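PDB 5FUI: endo-1,3-beta-glucanase, family GH16 from Zobellia galactanivorans, which probably hydrolyses beta-1,3-glucans such as laminarin through its catalytic module, while the family 6 carbohydrate-binding module crystallised here binds laminarin. Local coordinates for residues 62-67 and 99-104; 66-71 and 93-98. All coordinates share one frame; numbering follows the deposited sequence.

Contact 1. Residues 62-67 and 99-104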
loop_
_atom_site.group_PDB
_atom_site.type_symbol
_atom_site.label_atom_id
_atom_site.label_comp_id
_atom_site.label_asym_id
_atom_site.label_seq_id
_atom_site.Cartn_x
_atom_site.Cartn_y
_atom_site.Cartn_z
ATOM N N TYR A 62 -3.657 5.216 0.709
ATOM C CA TYR A 62 -2.324 4.780 1.098
ATOM C C TYR A 62 -1.628 5.914 1.808
ATOM O O TYR A 62 -1.476 7.016 1.247
ATOM C CB TYR A 62 -1.451 4.343 -0.142
ATOM C CG TYR A 62 -2.119 3.266 -0.968
ATOM C CD1 TYR A 62 -3.021 3.547 -1.954
ATOM C CD2 TYR A 62 -1.836 1.905 -0.686
ATOM C CE1 TYR A 62 -3.610 2.506 -2.690
ATOM C CE2 TYR A 62 -2.426 0.854 -1.412
ATOM C CZ TYR A 62 -3.305 1.176 -2.375
ATOM O OH TYR A 62 -3.855 0.161 -3.112
ATOM N N ARG A 63 -1.236 5.666 3.061
ATOM C CA ARG A 63 -0.546 6.674 3.896
ATOM C C ARG A 63 0.920 6.512 3.691
ATOM O O ARG A 63 1.538 5.526 4.116
ATOM C CB ARG A 63 -0.981 6.536 5.344
ATOM C CG ARG A 63 -0.474 7.617 6.337
ATOM C CD ARG A 63 -1.165 8.938 5.942
ATOM N NE ARG A 63 -0.857 9.978 6.946
ATOM C CZ ARG A 63 -1.232 11.253 6.807
ATOM N NH1 ARG A 63 -1.922 11.668 5.714
ATOM N NH2 ARG A 63 -0.887 12.159 7.752
ATOM N N VAL A 64 1.490 7.455 2.933
ATOM C CA VAL A 64 2.866 7.308 2.340
ATOM C C VAL A 64 3.753 8.522 2.639
ATOM O O VAL A 64 3.246 9.607 2.932
ATOM C CB VAL A 64 2.814 7.073 0.799
ATOM C CG1 VAL A 64 2.147 5.697 0.533
ATOM C CG2 VAL A 64 2.089 8.193 0.052
ATOM N N ALA A 65 5.076 8.350 2.530
ATOM C CA ALA A 65 6.010 9.459 2.640
ATOM C C ALA A 65 7.172 9.226 1.724
ATOM O O ALA A 65 7.530 8.045 1.427
ATOM C CB ALA A 65 6.547 9.460 4.084
ATOM N N SER A 66 7.872 10.347 1.355
ATOM C CA SER A 66 9.127 10.147 0.614
ATOM C C SER A 66 9.889 11.453 0.690
ATOM O O SER A 66 9.306 12.539 0.565
ATOM C CB SER A 66 8.905 9.804 -0.867
ATOM O OG SER A 66 10.193 9.651 -1.468
ATOM N N ALA A 67 11.214 11.312 0.870
ATOM C CA ALA A 67 12.088 12.491 0.728
ATOM C C ALA A 67 12.587 12.726 -0.697
ATOM O O ALA A 67 13.372 13.727 -0.907
ATOM C CB ALA A 67 13.247 12.408 1.714
ATOM N N THR A 99 1.480 11.662 3.810
ATOM C CA THR A 99 0.365 12.163 3.027
ATOM C C THR A 99 -0.477 10.973 2.570
ATOM O O THR A 99 0.024 9.829 2.588
ATOM C CB THR A 99 0.896 13.029 1.816
ATOM O OG1 THR A 99 -0.233 13.789 1.350
ATOM C CG2 THR A 99 1.455 12.105 0.687
ATOM N N THR A 100 -1.714 11.216 2.191
ATOM C CA THR A 100 -2.566 10.112 1.746
ATOM C C THR A 100 -2.917 10.213 0.274
ATOM O O THR A 100 -3.496 11.216 -0.184
ATOM C CB THR A 100 -3.870 10.116 2.562
ATOM O OG1 THR A 100 -3.536 10.024 3.974
ATOM C CG2 THR A 100 -4.712 8.855 2.244
ATOM N N VAL A 101 -2.448 9.219 -0.497
ATOM C CA VAL A 101 -2.847 9.143 -1.912
ATOM C C VAL A 101 -3.898 8.043 -2.037
ATOM O O VAL A 101 -4.103 7.220 -1.130
ATOM C CB VAL A 101 -1.616 8.889 -2.847
ATOM C CG1 VAL A 101 -0.632 10.104 -2.754
ATOM C CG2 VAL A 101 -0.938 7.522 -2.489
ATOM N N SER A 102 -4.522 7.981 -3.204
ATOM C CA SER A 102 -5.606 6.992 -3.366
ATOM C C SER A 102 -5.773 6.526 -4.794
ATOM O O SER A 102 -5.289 7.139 -5.732
ATOM C CB SER A 102 -6.921 7.516 -2.825
ATOM O OG SER A 102 -7.409 8.595 -3.690
ATOM N N GLN A 103 -6.530 5.446 -4.929
ATOM C CA GLN A 103 -7.059 5.023 -6.214
ATOM C C GLN A 103 -8.511 4.613 -5.994
ATOM O O GLN A 103 -8.871 4.218 -4.902
ATOM C CB GLN A 103 -6.222 3.856 -6.746
ATOM C CG GLN A 103 -6.329 2.595 -5.885
ATOM C CD GLN A 103 -5.348 1.480 -6.223
ATOM O OE1 GLN A 103 -5.195 0.595 -5.407
ATOM N NE2 GLN A 103 -4.746 1.475 -7.381
ATOM N N THR A 104 -9.308 4.753 -7.044
ATOM C CA THR A 104 -10.714 4.296 -7.027
ATOM C C THR A 104 -10.860 3.197 -8.032
ATOM O O THR A 104 -10.606 3.434 -9.246
ATOM C CB THR A 104 -11.689 5.464 -7.304
ATOM O OG1 THR A 104 -11.544 6.477 -6.303
ATOM C CG2 THR A 104 -13.125 5.030 -7.249
#

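Contact 2. Residues 66-71 and 93-98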
loop_
_atom_site.group_PDB
_atom_site.type_symbol
_atom_site.label_atom_id
_atom_site.label_comp_id
_atom_site.label_asym_id
_atom_site.label_seq_id
_atom_site.Cartn_x
_atom_site.Cartn_y
_atom_site.Cartn_z
ATOM N N SER A 66 7.872 10.347 1.355
ATOM C CA SER A 66 9.127 10.147 0.614
ATOM C C SER A 66 9.889 11.453 0.690
ATOM O O SER A 66 9.306 12.539 0.565
ATOM C CB SER A 66 8.905 9.804 -0.867
ATOM O OG SER A 66 10.193 9.651 -1.468
ATOM N N ALA A 67 11.214 11.312 0.870
ATOM C CA ALA A 67 12.088 12.491 0.728
ATOM C C ALA A 67 12.587 12.726 -0.697
ATOM O O ALA A 67 13.372 13.727 -0.907
ATOM C CB ALA A 67 13.247 12.408 1.714
ATOM N N VAL A 68 12.163 11.887 -1.667
ATOM C CA VAL A 68 12.702 11.938 -3.003
ATOM C C VAL A 68 11.534 11.931 -3.991
ATOM O O VAL A 68 10.367 11.809 -3.628
ATOM C CB VAL A 68 13.734 10.818 -3.296
ATOM C CG1 VAL A 68 14.912 10.976 -2.336
ATOM C CG2 VAL A 68 13.072 9.444 -3.260
ATOM N N ASP A 69 11.874 12.063 -5.271
ATOM C CA ASP A 69 10.888 11.962 -6.343
ATOM C C ASP A 69 10.838 10.538 -6.887
ATOM O O ASP A 69 11.866 9.802 -6.913
ATOM C CB ASP A 69 11.304 12.879 -7.500
ATOM C CG ASP A 69 11.395 14.321 -7.086
ATOM O OD1 ASP A 69 10.536 14.792 -6.337
ATOM O OD2 ASP A 69 12.318 15.004 -7.564
ATOM N N GLY A 70 9.688 10.188 -7.424
ATOM C CA GLY A 70 9.572 8.977 -8.264
ATOM C C GLY A 70 9.192 7.654 -7.634
ATOM O O GLY A 70 9.105 6.627 -8.340
ATOM N N GLY A 71 8.973 7.615 -6.318
ATOM C CA GLY A 71 8.479 6.352 -5.708
ATOM C C GLY A 71 7.191 5.932 -6.404
ATOM O O GLY A 71 6.330 6.786 -6.711
ATOM N N GLY A 93 9.003 15.590 1.081
ATOM C CA GLY A 93 10.161 16.289 1.706
ATOM C C GLY A 93 10.682 15.686 2.983
ATOM O O GLY A 93 11.497 16.341 3.654
ATOM N N GLY A 94 10.284 14.487 3.373
ATOM C CA GLY A 94 10.901 13.899 4.562
ATOM C C GLY A 94 10.380 12.483 4.667
ATOM O O GLY A 94 9.272 12.142 4.147
ATOM N N TRP A 95 11.179 11.636 5.316
ATOM C CA TRP A 95 10.860 10.211 5.469
ATOM C C TRP A 95 9.679 9.943 6.396
ATOM O O TRP A 95 9.081 8.860 6.388
ATOM C CB TRP A 95 12.115 9.460 5.891
ATOM C CG TRP A 95 13.171 9.538 4.815
ATOM C CD1 TRP A 95 14.391 10.171 4.867
ATOM C CD2 TRP A 95 13.044 8.976 3.476
ATOM N NE1 TRP A 95 15.037 10.045 3.634
ATOM C CE2 TRP A 95 14.255 9.331 2.752
ATOM C CE3 TRP A 95 12.066 8.192 2.817
ATOM C CZ2 TRP A 95 14.488 8.892 1.447
ATOM C CZ3 TRP A 95 12.276 7.807 1.506
ATOM C CH2 TRP A 95 13.489 8.133 0.837
ATOM N N GLN A 96 9.353 10.934 7.231
ATOM C CA GLN A 96 8.191 10.877 8.120
ATOM C C GLN A 96 7.292 12.062 7.902
ATOM O O GLN A 96 6.648 12.500 8.793
ATOM C CB GLN A 96 8.583 10.691 9.621
ATOM C CG GLN A 96 9.449 9.473 9.932
ATOM C CD GLN A 96 8.682 8.167 9.921
ATOM O OE1 GLN A 96 9.275 7.121 9.557
ATOM N NE2 GLN A 96 7.487 8.167 10.363
ATOM N N ASN A 97 7.288 12.570 6.688
ATOM C CA ASN A 97 6.309 13.572 6.279
ATOM C C ASN A 97 5.207 12.822 5.529
ATOM O O ASN A 97 5.429 12.419 4.406
ATOM C CB ASN A 97 6.913 14.651 5.362
ATOM C CG ASN A 97 7.845 15.582 6.089
ATOM O OD1 ASN A 97 8.417 16.456 5.456
ATOM N ND2 ASN A 97 7.986 15.432 7.314
ATOM N N TRP A 98 4.079 12.583 6.168
ATOM C CA TRP A 98 3.096 11.636 5.580
ATOM C C TRP A 98 2.018 12.351 4.841
ATOM O O TRP A 98 1.644 13.496 5.171
ATOM C CB TRP A 98 2.458 10.844 6.754
ATOM C CG TRP A 98 3.495 10.026 7.423
ATOM C CD1 TRP A 98 4.229 10.349 8.585
ATOM C CD2 TRP A 98 3.979 8.749 6.938
ATOM N NE1 TRP A 98 5.169 9.351 8.823
ATOM C CE2 TRP A 98 5.068 8.359 7.853
ATOM C CE3 TRP A 98 3.629 7.897 5.892
ATOM C CZ2 TRP A 98 5.790 7.167 7.678
ATOM C CZ3 TRP A 98 4.430 6.735 5.694
ATOM C CH2 TRP A 98 5.445 6.348 6.601
#

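Contact 1. Residues 62-67 and 99-104
Tyr62 and Val101, Arg63 and Thr100, and Val64 and Thr99 face each other as three successive antiparallel pairs at the edge of the four-stranded sheet of this CBM6 beta-sandwich. The outer pairs are hydrogen-bonded. In the Val64-Thr99 pair, Val64 N reaches Thr99 O at 2.8 Å in a nearly straight N-H...O bond, and Thr99 N returns a bond to Val64 O. The middle pair is non-hydrogen-bonded, and its alpha carbons come closer, with CA of Arg63 4.5 Å from CA of Thr100. On the face carrying Tyr62 and Val64, the CG2 branch of Val101 lies 4.0 Å from both Tyr62 CB and Val64 CG2, so one methyl touches side chains of both hydrogen-bonded pairs.

On the other face, Arg63 starts with CG anti to its backbone N (chi1 -173°), bends at chi2 and runs extended to the guanidinium. NH1 donates to Thr100 OG1 at 2.9 Å, the hydroxyl lying slightly out of the guanidinium plane, while Thr99 N sits over one face of the group. NH2 forms a salt bridge with Glu31, the stronger polar partner. A leucine in place of Arg63 would probably leave the Glu31 carboxylate without this mate and Thr100 OG1 without its donor.

Farther along, Tyr62 is buried, its ring edge-to-face with Phe73 and touching Leu87. Gln103 extends beyond CG to bring OE1 to the ring edge, the ring and amide planes 72° apart. Ser75 OG, from strand 72-77 of the five-stranded sheet, also bonds to the amide oxygen, so two hydroxyls grip it. Tyr62 OH donates to Gln103 OE1 at 2.7 Å, approaching from above the carbonyl plane, 40° out of it.

Contact 2. Residues 66-71 and 93-98
Trp95 lays its indole across Ala67, joining the loop that follows strand 56-66 to the tight turn leading into strand 97-107. Its CB points away from the 66-71 segment, but with CG anti to the carbonyl carbon (chi1 -64°) the ring swings back over it. On the pyrrole side, CD1 is 4.0 Å from Ala67 CB, and NE1 comes closer to the same methyl. At the ring fusion CE2 makes the shortest approach, 3.4 Å from Ala67 CB. The methyl stands 3.6 Å from the centroid of the five-membered ring and 22° off its normal, which identifies a CH-pi contact over the face. Along the benzo ring, CE3 and CZ3 pass over the backbone, CZ3 lying 3.7 Å from Ala67 N and 4.0 Å from Ser66 CA. At the tip, CH2 meets Val68 CG2 at 4.3 Å, an oblique and looser touch.

The peptide beneath the ring is shaped by an ST turn: Val68 N donates to Ser66 OG at 3.0 Å, and that hydroxyl is also bonded to Gly122 O. Trp95 itself occupies the second position of a type I turn from Gly94 to Asn97, closed by a weak Asn97 N to Gly94 O bond. Beyond this corner the chain enters strand 97-107, while Trp95 also touches Asn124 at the start of strand 124-131.

Contacts 1 and 2 follow one another along the same two runs of chain, 62-71 and 93-104, with centres 10 Å apart: the antiparallel pairing of 62-67 with 99-104 gives way to loop packing between 66-71 and 93-98. Ser66 and Ala67 belong to both. At the join, Ala65 CB packs 3.2 Å from Asn97 O, and Arg63 NE lies 3.4 Å from Trp98 CB. Their surroundings differ. In contact 1 the Arg63 side chain is about 8 Å from the bound magnesium ion. In contact 2 the Trp95 side chain is about 4 Å from a bound 2-aminomethyl-pyridine, probably the one whose pocket includes Gly122, the residue whose carbonyl also holds the Ser66 hydroxyl.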